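PDB 4N3O: D-glycero-alpha-D-manno-heptose 7-phosphate kinase from Campylobacter jejuni subsp. jejuni, which catalyses the ATP-dependent phosphorylation of D-glycero-alpha-D-manno-heptose 7-phosphate at C-1, giving the 1,7-bisphosphate on the route to GDP-heptose for capsule polysaccharide. Local coordinates for residues A[12-17]-A[164-169]; A[190-195]-A[332-337]; A[122-127]-A[141-146]. All coordinates share one frame; numbering follows the deposited sequence.

Contact 1 of 3, residues A[12-17]-A[164-169]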
loop_
_atom_site.group_PDB
_atom_site.type_symbol
_atom_site.label_atom_id
_atom_site.label_comp_id
_atom_site.label_asym_id
_atom_site.label_seq_id
_atom_site.Cartn_x
_atom_site.Cartn_y
_atom_site.Cartn_z
ATOM N N PRO A 12 2.080 -6.141 9.517
ATOM C CA PRO A 12 2.961 -5.311 8.729
ATOM C C PRO A 12 4.407 -5.317 9.154
ATOM O O PRO A 12 4.723 -5.543 10.314
ATOM C CB PRO A 12 2.383 -3.906 8.960
ATOM C CG PRO A 12 1.821 -3.964 10.328
ATOM C CD PRO A 12 1.334 -5.368 10.529
ATOM N N LEU A 13 5.279 -5.053 8.194
ATOM C CA LEU A 13 6.695 -4.896 8.443
ATOM C C LEU A 13 6.879 -3.450 8.889
ATOM O O LEU A 13 5.923 -2.665 8.892
ATOM C CB LEU A 13 7.489 -5.171 7.180
ATOM C CG LEU A 13 7.356 -6.620 6.701
ATOM C CD1 LEU A 13 8.112 -6.816 5.393
ATOM C CD2 LEU A 13 7.895 -7.581 7.743
ATOM N N ARG A 14 8.090 -3.087 9.263
ATOM C CA ARG A 14 8.328 -1.749 9.752
ATOM C C ARG A 14 9.555 -1.147 9.158
ATOM O O ARG A 14 10.476 -1.840 8.751
ATOM C CB ARG A 14 8.539 -1.745 11.268
ATOM C CG ARG A 14 9.737 -2.588 11.673
ATOM C CD ARG A 14 10.559 -1.896 12.739
ATOM N NE ARG A 14 11.808 -2.601 13.025
ATOM C CZ ARG A 14 12.860 -2.631 12.201
ATOM N NH1 ARG A 14 12.808 -2.045 11.001
ATOM N NH2 ARG A 14 13.964 -3.279 12.564
ATOM N N LEU A 15 9.592 0.163 9.224
ATOM C CA LEU A 15 10.676 0.930 8.718
ATOM C C LEU A 15 11.236 1.784 9.845
ATOM O O LEU A 15 10.496 2.476 10.536
ATOM C CB LEU A 15 10.108 1.798 7.619
ATOM C CG LEU A 15 10.997 2.587 6.716
ATOM C CD1 LEU A 15 12.103 1.706 6.159
ATOM C CD2 LEU A 15 10.107 3.133 5.615
ATOM N N GLY A 16 12.538 1.690 10.070
ATOM C CA GLY A 16 13.188 2.510 11.068
ATOM C C GLY A 16 13.448 3.855 10.435
ATOM O O GLY A 16 14.296 3.974 9.563
ATOM N N LEU A 17 12.718 4.870 10.874
ATOM C CA LEU A 17 12.849 6.206 10.333
ATOM C C LEU A 17 13.982 6.972 10.994
ATOM O O LEU A 17 14.692 7.730 10.331
ATOM C CB LEU A 17 11.534 6.970 10.498
ATOM C CG LEU A 17 10.343 6.467 9.684
ATOM C CD1 LEU A 17 9.094 7.288 9.980
ATOM C CD2 LEU A 17 10.674 6.546 8.215
ATOM N N GLN A 164 8.609 -6.024 17.991
ATOM C CA GLN A 164 7.378 -6.727 18.340
ATOM C C GLN A 164 6.237 -5.741 18.611
ATOM O O GLN A 164 5.070 -6.033 18.289
ATOM C CB GLN A 164 7.569 -7.653 19.548
ATOM C CG GLN A 164 8.528 -8.816 19.327
ATOM C CD GLN A 164 9.996 -8.418 19.372
ATOM O OE1 GLN A 164 10.362 -7.370 19.917
ATOM N NE2 GLN A 164 10.851 -9.272 18.823
ATOM N N TYR A 165 6.568 -4.591 19.204
ATOM C CA TYR A 165 5.560 -3.580 19.496
ATOM C C TYR A 165 5.095 -2.921 18.204
ATOM O O TYR A 165 3.932 -2.616 18.057
ATOM C CB TYR A 165 6.061 -2.490 20.461
ATOM C CG TYR A 165 6.367 -2.939 21.878
ATOM C CD1 TYR A 165 5.414 -3.589 22.644
ATOM C CD2 TYR A 165 7.591 -2.622 22.485
ATOM C CE1 TYR A 165 5.681 -3.978 23.958
ATOM C CE2 TYR A 165 7.861 -2.993 23.797
ATOM C CZ TYR A 165 6.903 -3.676 24.529
ATOM O OH TYR A 165 7.160 -4.050 25.836
ATOM N N ALA A 166 6.018 -2.692 17.276
ATOM C CA ALA A 166 5.670 -2.080 16.001
ATOM C C ALA A 166 4.720 -2.983 15.225
ATOM O O ALA A 166 3.693 -2.527 14.709
ATOM C CB ALA A 166 6.923 -1.822 15.166
ATOM N N ALA A 167 5.064 -4.261 15.129
ATOM C CA ALA A 167 4.227 -5.214 14.395
ATOM C C ALA A 167 2.841 -5.403 15.031
ATOM O O ALA A 167 1.841 -5.512 14.336
ATOM C CB ALA A 167 4.935 -6.545 14.288
ATOM N N THR A 168 2.793 -5.431 16.353
ATOM C CA THR A 168 1.541 -5.642 17.076
ATOM C C THR A 168 0.647 -4.396 17.121
ATOM O O THR A 168 -0.557 -4.475 16.826
ATOM C CB THR A 168 1.830 -6.102 18.524
ATOM O OG1 THR A 168 2.425 -7.407 18.517
ATOM C CG2 THR A 168 0.570 -6.175 19.303
ATOM N N PHE A 169 1.242 -3.260 17.495
ATOM C CA PHE A 169 0.518 -2.003 17.641
ATOM C C PHE A 169 0.421 -1.203 16.361
ATOM O O PHE A 169 -0.545 -0.496 16.159
ATOM C CB PHE A 169 1.126 -1.144 18.757
ATOM C CG PHE A 169 0.829 -1.651 20.136
ATOM C CD1 PHE A 169 1.584 -2.671 20.701
ATOM C CD2 PHE A 169 -0.229 -1.116 20.875
ATOM C CE1 PHE A 169 1.298 -3.149 21.978
ATOM C CE2 PHE A 169 -0.517 -1.584 22.158
ATOM C CZ PHE A 169 0.248 -2.609 22.708
#
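P12 and R14 of the long strand 6-21 touch A167 and A166 of the short helix 162-169, a strand-on-helix packing in the core of this GHMP kinase. P12 makes the first touch through CD, 3.8 Å from A167 O. The exchange is mutual, since A167 CB lies 4.1 Å from P12 O. L13 points the other way, onto T121 and the glycine-rich loop at L116. R14 then comes round to the helix again, and its CB meets A166 CB at 4.2 Å, methylene against methyl. Its CG sits between the backbone N and the carbonyl carbon (chi1 60°), and the rest of the chain leads away from A166, taking the guanidinium to D163, where NE makes a salt bridge with OD1. By similarity R14 stabilises the transition state and D163, the residue just ahead of Q164, is the proton acceptor, so the strand and the helix of this contact bring together two residues that are catalytic by similarity. Beyond R14 the strand leaves the helix: G16 O accepts a bond from K294 NZ and L17 O one from W263 NE1. Small alanines on the helix let its backbone come near the strand, with the CA atoms of P12 and A167 5.8 Å apart. Within the helix, Q164 O is gripped twice, T168 N and T168 OG1 arriving from opposite faces of its carbonyl plane, each at 3.0 Å.

Contact 2 of 3, residues A[190-195]-A[332-337]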
loop_
_atom_site.group_PDB
_atom_site.type_symbol
_atom_site.label_atom_id
_atom_site.label_comp_id
_atom_site.label_asym_id
_atom_site.label_seq_id
_atom_site.Cartn_x
_atom_site.Cartn_y
_atom_site.Cartn_z
ATOM N N ILE A 190 -0.908 10.437 14.656
ATOM C CA ILE A 190 -0.330 11.298 13.635
ATOM C C ILE A 190 -1.395 11.689 12.633
ATOM O O ILE A 190 -2.190 10.843 12.216
ATOM C CB ILE A 190 0.805 10.529 12.917
ATOM C CG1 ILE A 190 2.042 10.490 13.792
ATOM C CG2 ILE A 190 1.191 11.149 11.592
ATOM C CD1 ILE A 190 2.650 11.850 14.033
ATOM N N LYS A 191 -1.405 12.975 12.271
ATOM C CA LYS A 191 -2.314 13.498 11.263
ATOM C C LYS A 191 -2.020 12.746 9.998
ATOM O O LYS A 191 -0.862 12.593 9.631
ATOM C CB LYS A 191 -2.066 14.995 11.017
ATOM C CG LYS A 191 -2.435 15.912 12.179
ATOM C CD LYS A 191 -3.934 15.922 12.487
ATOM C CE LYS A 191 -4.767 16.414 11.305
ATOM N NZ LYS A 191 -6.199 16.609 11.672
ATOM N N ASN A 192 -3.063 12.276 9.338
ATOM C CA ASN A 192 -2.917 11.508 8.120
ATOM C C ASN A 192 -2.092 12.173 7.033
ATOM O O ASN A 192 -1.362 11.489 6.321
ATOM C CB ASN A 192 -4.293 11.142 7.545
ATOM C CG ASN A 192 -5.054 10.181 8.433
ATOM O OD1 ASN A 192 -4.581 9.790 9.502
ATOM N ND2 ASN A 192 -6.241 9.812 8.008
ATOM N N TRP A 193 -2.192 13.495 6.899
ATOM C CA TRP A 193 -1.449 14.153 5.844
ATOM C C TRP A 193 0.034 14.131 6.110
ATOM O O TRP A 193 0.825 14.223 5.169
ATOM C CB TRP A 193 -1.950 15.573 5.589
ATOM C CG TRP A 193 -1.669 16.571 6.658
ATOM C CD1 TRP A 193 -2.488 16.927 7.692
ATOM C CD2 TRP A 193 -0.496 17.367 6.774
ATOM N NE1 TRP A 193 -1.878 17.899 8.460
ATOM C CE2 TRP A 193 -0.657 18.190 7.907
ATOM C CE3 TRP A 193 0.679 17.464 6.035
ATOM C CZ2 TRP A 193 0.324 19.107 8.314
ATOM C CZ3 TRP A 193 1.667 18.356 6.448
ATOM C CH2 TRP A 193 1.482 19.172 7.573
ATOM N N ILE A 194 0.432 14.008 7.382
ATOM C CA ILE A 194 1.858 13.929 7.687
ATOM C C ILE A 194 2.402 12.692 7.001
ATOM O O ILE A 194 3.386 12.770 6.278
ATOM C CB ILE A 194 2.137 13.841 9.198
ATOM C CG1 ILE A 194 1.854 15.176 9.873
ATOM C CG2 ILE A 194 3.610 13.491 9.463
ATOM C CD1 ILE A 194 2.890 16.246 9.554
ATOM N N ALA A 195 1.714 11.563 7.200
ATOM C CA ALA A 195 2.096 10.290 6.606
ATOM C C ALA A 195 2.107 10.369 5.098
ATOM O O ALA A 195 3.034 9.886 4.452
ATOM C CB ALA A 195 1.126 9.203 7.039
ATOM N N PHE A 332 2.386 4.159 4.744
ATOM C CA PHE A 332 2.504 3.917 6.175
ATOM C C PHE A 332 1.128 3.439 6.602
ATOM O O PHE A 332 0.144 3.979 6.144
ATOM C CB PHE A 332 2.883 5.182 6.930
ATOM C CG PHE A 332 4.245 5.669 6.594
ATOM C CD1 PHE A 332 5.371 4.927 6.963
ATOM C CD2 PHE A 332 4.431 6.855 5.915
ATOM C CE1 PHE A 332 6.647 5.355 6.651
ATOM C CE2 PHE A 332 5.712 7.291 5.610
ATOM C CZ PHE A 332 6.823 6.531 5.974
ATOM N N THR A 333 1.042 2.401 7.424
ATOM C CA THR A 333 -0.269 1.915 7.879
ATOM C C THR A 333 -0.554 2.336 9.297
ATOM O O THR A 333 0.368 2.581 10.077
ATOM C CB THR A 333 -0.373 0.389 7.874
ATOM O OG1 THR A 333 0.589 -0.159 8.791
ATOM C CG2 THR A 333 -0.163 -0.155 6.481
ATOM N N LYS A 334 -1.845 2.362 9.619
ATOM C CA LYS A 334 -2.366 2.769 10.922
ATOM C C LYS A 334 -2.451 1.608 11.885
ATOM O O LYS A 334 -2.277 1.778 13.081
ATOM C CB LYS A 334 -3.803 3.303 10.747
ATOM C CG LYS A 334 -3.930 4.530 9.855
ATOM C CD LYS A 334 -3.813 5.833 10.618
ATOM C CE LYS A 334 -5.080 6.102 11.412
ATOM N NZ LYS A 334 -5.033 7.411 12.111
ATOM N N GLU A 335 -2.768 0.435 11.356
ATOM C CA GLU A 335 -2.933 -0.753 12.168
ATOM C C GLU A 335 -1.712 -1.630 12.275
ATOM O O GLU A 335 -0.829 -1.623 11.422
ATOM C CB GLU A 335 -4.059 -1.646 11.593
ATOM C CG GLU A 335 -5.463 -1.389 12.118
ATOM C CD GLU A 335 -6.452 -2.481 11.690
ATOM O OE1 GLU A 335 -6.663 -2.668 10.468
ATOM O OE2 GLU A 335 -7.039 -3.144 12.580
ATOM N N GLY A 336 -1.714 -2.431 13.329
ATOM C CA GLY A 336 -0.713 -3.464 13.525
ATOM C C GLY A 336 -1.378 -4.750 13.029
ATOM O O GLY A 336 -2.239 -4.711 12.133
ATOM N N VAL A 337 -1.024 -5.881 13.637
ATOM C CA VAL A 337 -1.561 -7.166 13.218
ATOM C C VAL A 337 -3.086 -7.202 13.208
ATOM O O VAL A 337 -3.725 -6.734 14.139
ATOM C CB VAL A 337 -1.053 -8.314 14.121
ATOM C CG1 VAL A 337 -1.614 -8.195 15.528
ATOM C CG2 VAL A 337 -1.403 -9.663 13.517
HETATM O O HOH W 1 -2.572 8.510 13.938
#
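K334 reaches across to N192 at the surface, while F332, two residues earlier, meets A195 deeper down. The segments belong to two links between the sheets of this GHMP kinase: 190-195 leads from strand 182-188 into helix 192-200 and on to strand 202-206 of the four-stranded sheet, and 332-337 comes back from strand 326-327 of that sheet to strand 338-341 of the large one.

Take K334 from its root. CB and CG start out clear of the helix, with CG anti to the carbonyl carbon (chi1 -62°). Bends at chi2 and chi3 (-90° and -74°) then fold the chain over, bringing CD and CE each to 4.2 Å from N192 OD1. The tip, NZ, comes to 3.6 Å from the same oxygen, the two side chains crossing at about a right angle. NZ also gives a weak bond to a water, 3.3 Å away, and that water accepts a second, shorter bond of 2.6 Å from I190 N.

Beneath these polar groups, F332 presents the edge of its ring. CD2 lies 3.6 Å from A195 O, which sits in the plane of the ring, and 4.2 Å from A195 CB. F172 and F330 make edge-to-face contacts with the same ring, and E199 of helix 192-200 accepts a bond from F332 N. The contact thus combines two chemistries: a buried aromatic edge, whose hydrogens are slightly positive, turned to a carbonyl oxygen, and an exposed lysine whose charge is probably eased by an amide oxygen and a shared water, through polar contacts that are long or weak.

Contact 3 of 3, residues A[122-127]-A[141-146]; sequences LVVGVI and YEIAKL
The bond from K145 N to Y141 O, at 2.9 Å the shortest of the backbone bonds within these two segments, closes the helical turn that holds I143 against V124 and I127. The matching bond on the other helix, I127 N to V123 O at 3.0 Å, fixes the turn from which V124 and I127 project. Helices 118-134 and 140-153, in the N-terminal part of a GHMP kinase, are consecutive helices that cross at a steep angle: the axes of the two short segments come within 9.5 Å, and their directions differ by 126°.

I127 has the largest share of the contact. Its CG2 branch stands anti to the backbone N and beside the carbonyl carbon, and this one methyl touches two partners: I143 CG2 at 4.0 Å and L146 CD2 at 4.1 Å. The two isoleucines share the same torsions (chi1 -72° and -74°), so each offers its CG2 branch to the other while the side chains slide past in opposite directions. L146 meets I127 at a slant with one branch of its fork. At the far end of I127, CD1 reaches the backbone, 4.2 Å from L146 C. V124 CG1 lies 4.3 Å from I143 CG2 and also packs on T168 of helix 162-169.

A147, one turn after I143, is packed by V123, V124 and I127, so the interface runs on beyond L146. Helix 118-134 follows the glycine-rich loop that binds ATP by similarity. Every touch across these segments is between carbon atoms and all four residues are buried, so the helices are held by the fit of branched side chains and by exclusion of water, with no polar bond between the segments to set their angle.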
loop_
_atom_site.group_PDB
_atom_site.type_symbol
_atom_site.label_atom_id
_atom_site.label_comp_id
_atom_site.label_asym_id
_atom_site.label_seq_id
_atom_site.Cartn_x
_atom_site.Cartn_y
_atom_site.Cartn_z
ATOM N N LEU A 122 6.899 -11.993 11.806
ATOM C CA LEU A 122 6.428 -13.364 11.555
ATOM C C LEU A 122 5.887 -14.017 12.831
ATOM O O LEU A 122 4.782 -14.588 12.840
ATOM C CB LEU A 122 7.562 -14.212 10.972
ATOM C CG LEU A 122 7.296 -15.700 10.736
ATOM C CD1 LEU A 122 6.113 -15.913 9.816
ATOM C CD2 LEU A 122 8.538 -16.357 10.153
ATOM N N VAL A 123 6.659 -13.916 13.912
ATOM C CA VAL A 123 6.267 -14.523 15.193
ATOM C C VAL A 123 4.929 -13.949 15.674
ATOM O O VAL A 123 4.051 -14.681 16.142
ATOM C CB VAL A 123 7.353 -14.339 16.276
ATOM C CG1 VAL A 123 6.861 -14.867 17.626
ATOM C CG2 VAL A 123 8.667 -15.018 15.869
ATOM N N VAL A 124 4.777 -12.634 15.556
ATOM C CA VAL A 124 3.525 -11.964 15.946
ATOM C C VAL A 124 2.331 -12.450 15.113
ATOM O O VAL A 124 1.285 -12.756 15.654
ATOM C CB VAL A 124 3.676 -10.431 15.876
ATOM C CG1 VAL A 124 2.329 -9.734 15.917
ATOM C CG2 VAL A 124 4.561 -9.956 17.021
ATOM N N GLY A 125 2.490 -12.545 13.804
ATOM C CA GLY A 125 1.388 -13.006 12.975
ATOM C C GLY A 125 0.920 -14.411 13.317
ATOM O O GLY A 125 -0.269 -14.687 13.330
ATOM N N VAL A 126 1.861 -15.298 13.616
ATOM C CA VAL A 126 1.536 -16.685 13.936
ATOM C C VAL A 126 0.860 -16.799 15.315
ATOM O O VAL A 126 -0.206 -17.433 15.465
ATOM C CB VAL A 126 2.806 -17.526 13.866
ATOM C CG1 VAL A 126 2.539 -18.945 14.303
ATOM C CG2 VAL A 126 3.366 -17.480 12.446
ATOM N N ILE A 127 1.466 -16.166 16.316
ATOM C CA ILE A 127 0.904 -16.159 17.651
ATOM C C ILE A 127 -0.528 -15.664 17.575
ATOM O O ILE A 127 -1.420 -16.248 18.171
ATOM C CB ILE A 127 1.726 -15.257 18.599
ATOM C CG1 ILE A 127 3.072 -15.926 18.914
ATOM C CG2 ILE A 127 0.978 -15.039 19.898
ATOM C CD1 ILE A 127 4.088 -15.036 19.603
ATOM N N TYR A 141 -0.548 -6.109 23.715
ATOM C CA TYR A 141 0.722 -6.044 24.469
ATOM C C TYR A 141 1.219 -7.440 24.889
ATOM O O TYR A 141 2.407 -7.747 24.778
ATOM C CB TYR A 141 0.591 -5.143 25.696
ATOM C CG TYR A 141 1.722 -5.311 26.679
ATOM C CD1 TYR A 141 2.985 -4.784 26.424
ATOM C CD2 TYR A 141 1.525 -5.994 27.870
ATOM C CE1 TYR A 141 4.022 -4.944 27.330
ATOM C CE2 TYR A 141 2.550 -6.158 28.781
ATOM C CZ TYR A 141 3.796 -5.635 28.511
ATOM O OH TYR A 141 4.807 -5.808 29.437
ATOM N N GLU A 142 0.288 -8.274 25.346
ATOM C CA GLU A 142 0.587 -9.642 25.764
ATOM C C GLU A 142 1.087 -10.449 24.576
ATOM O O GLU A 142 1.916 -11.327 24.733
ATOM C CB GLU A 142 -0.647 -10.278 26.428
ATOM C CG GLU A 142 -0.979 -9.623 27.775
ATOM C CD GLU A 142 -2.455 -9.677 28.164
ATOM O OE1 GLU A 142 -3.234 -10.439 27.549
ATOM O OE2 GLU A 142 -2.841 -8.928 29.097
ATOM N N ILE A 143 0.619 -10.127 23.375
ATOM C CA ILE A 143 1.108 -10.836 22.195
ATOM C C ILE A 143 2.521 -10.384 21.848
ATOM O O ILE A 143 3.364 -11.198 21.476
ATOM C CB ILE A 143 0.154 -10.692 20.998
ATOM C CG1 ILE A 143 -1.074 -11.572 21.227
ATOM C CG2 ILE A 143 0.845 -11.081 19.699
ATOM C CD1 ILE A 143 -2.146 -11.418 20.156
ATOM N N ALA A 144 2.792 -9.096 21.995
ATOM C CA ALA A 144 4.137 -8.587 21.731
ATOM C C ALA A 144 5.130 -9.153 22.752
ATOM O O ALA A 144 6.259 -9.483 22.371
ATOM C CB ALA A 144 4.157 -7.069 21.757
ATOM N N LYS A 145 4.732 -9.266 24.033
ATOM C CA LYS A 145 5.648 -9.842 25.024
ATOM C C LYS A 145 5.974 -11.269 24.660
ATOM O O LYS A 145 7.141 -11.654 24.538
ATOM C CB LYS A 145 5.111 -9.823 26.467
ATOM C CG LYS A 145 5.353 -8.520 27.215
ATOM C CD LYS A 145 5.619 -8.729 28.715
ATOM C CE LYS A 145 4.421 -9.180 29.552
ATOM N NZ LYS A 145 3.957 -10.570 29.294
ATOM N N LEU A 146 4.931 -12.059 24.477
ATOM C CA LEU A 146 5.111 -13.446 24.142
ATOM C C LEU A 146 6.063 -13.536 22.937
ATOM O O LEU A 146 7.046 -14.262 22.973
ATOM C CB LEU A 146 3.755 -14.089 23.900
ATOM C CG LEU A 146 3.695 -15.602 23.891
ATOM C CD1 LEU A 146 4.213 -16.168 25.208
ATOM C CD2 LEU A 146 2.259 -16.039 23.651
#

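From the N terminus, strand 6-21 comes first, and contact 1 closes a long loop when helix 162-169 returns to it. Contact 3 lies wholly within that span, a short helix-to-helix closure, and the helix of contact 1 rests on both of its helices. Contact 2 opens only afterwards and closes a second long loop, around the four-stranded sheet, without crossing the first. Its later segment runs back into the large sheet, where strand 338-341 pairs with strand 6-21. There P12 packs on E335 to V337, and V337 touches A167 and V124, so one valine meets both contact 1 and contact 3.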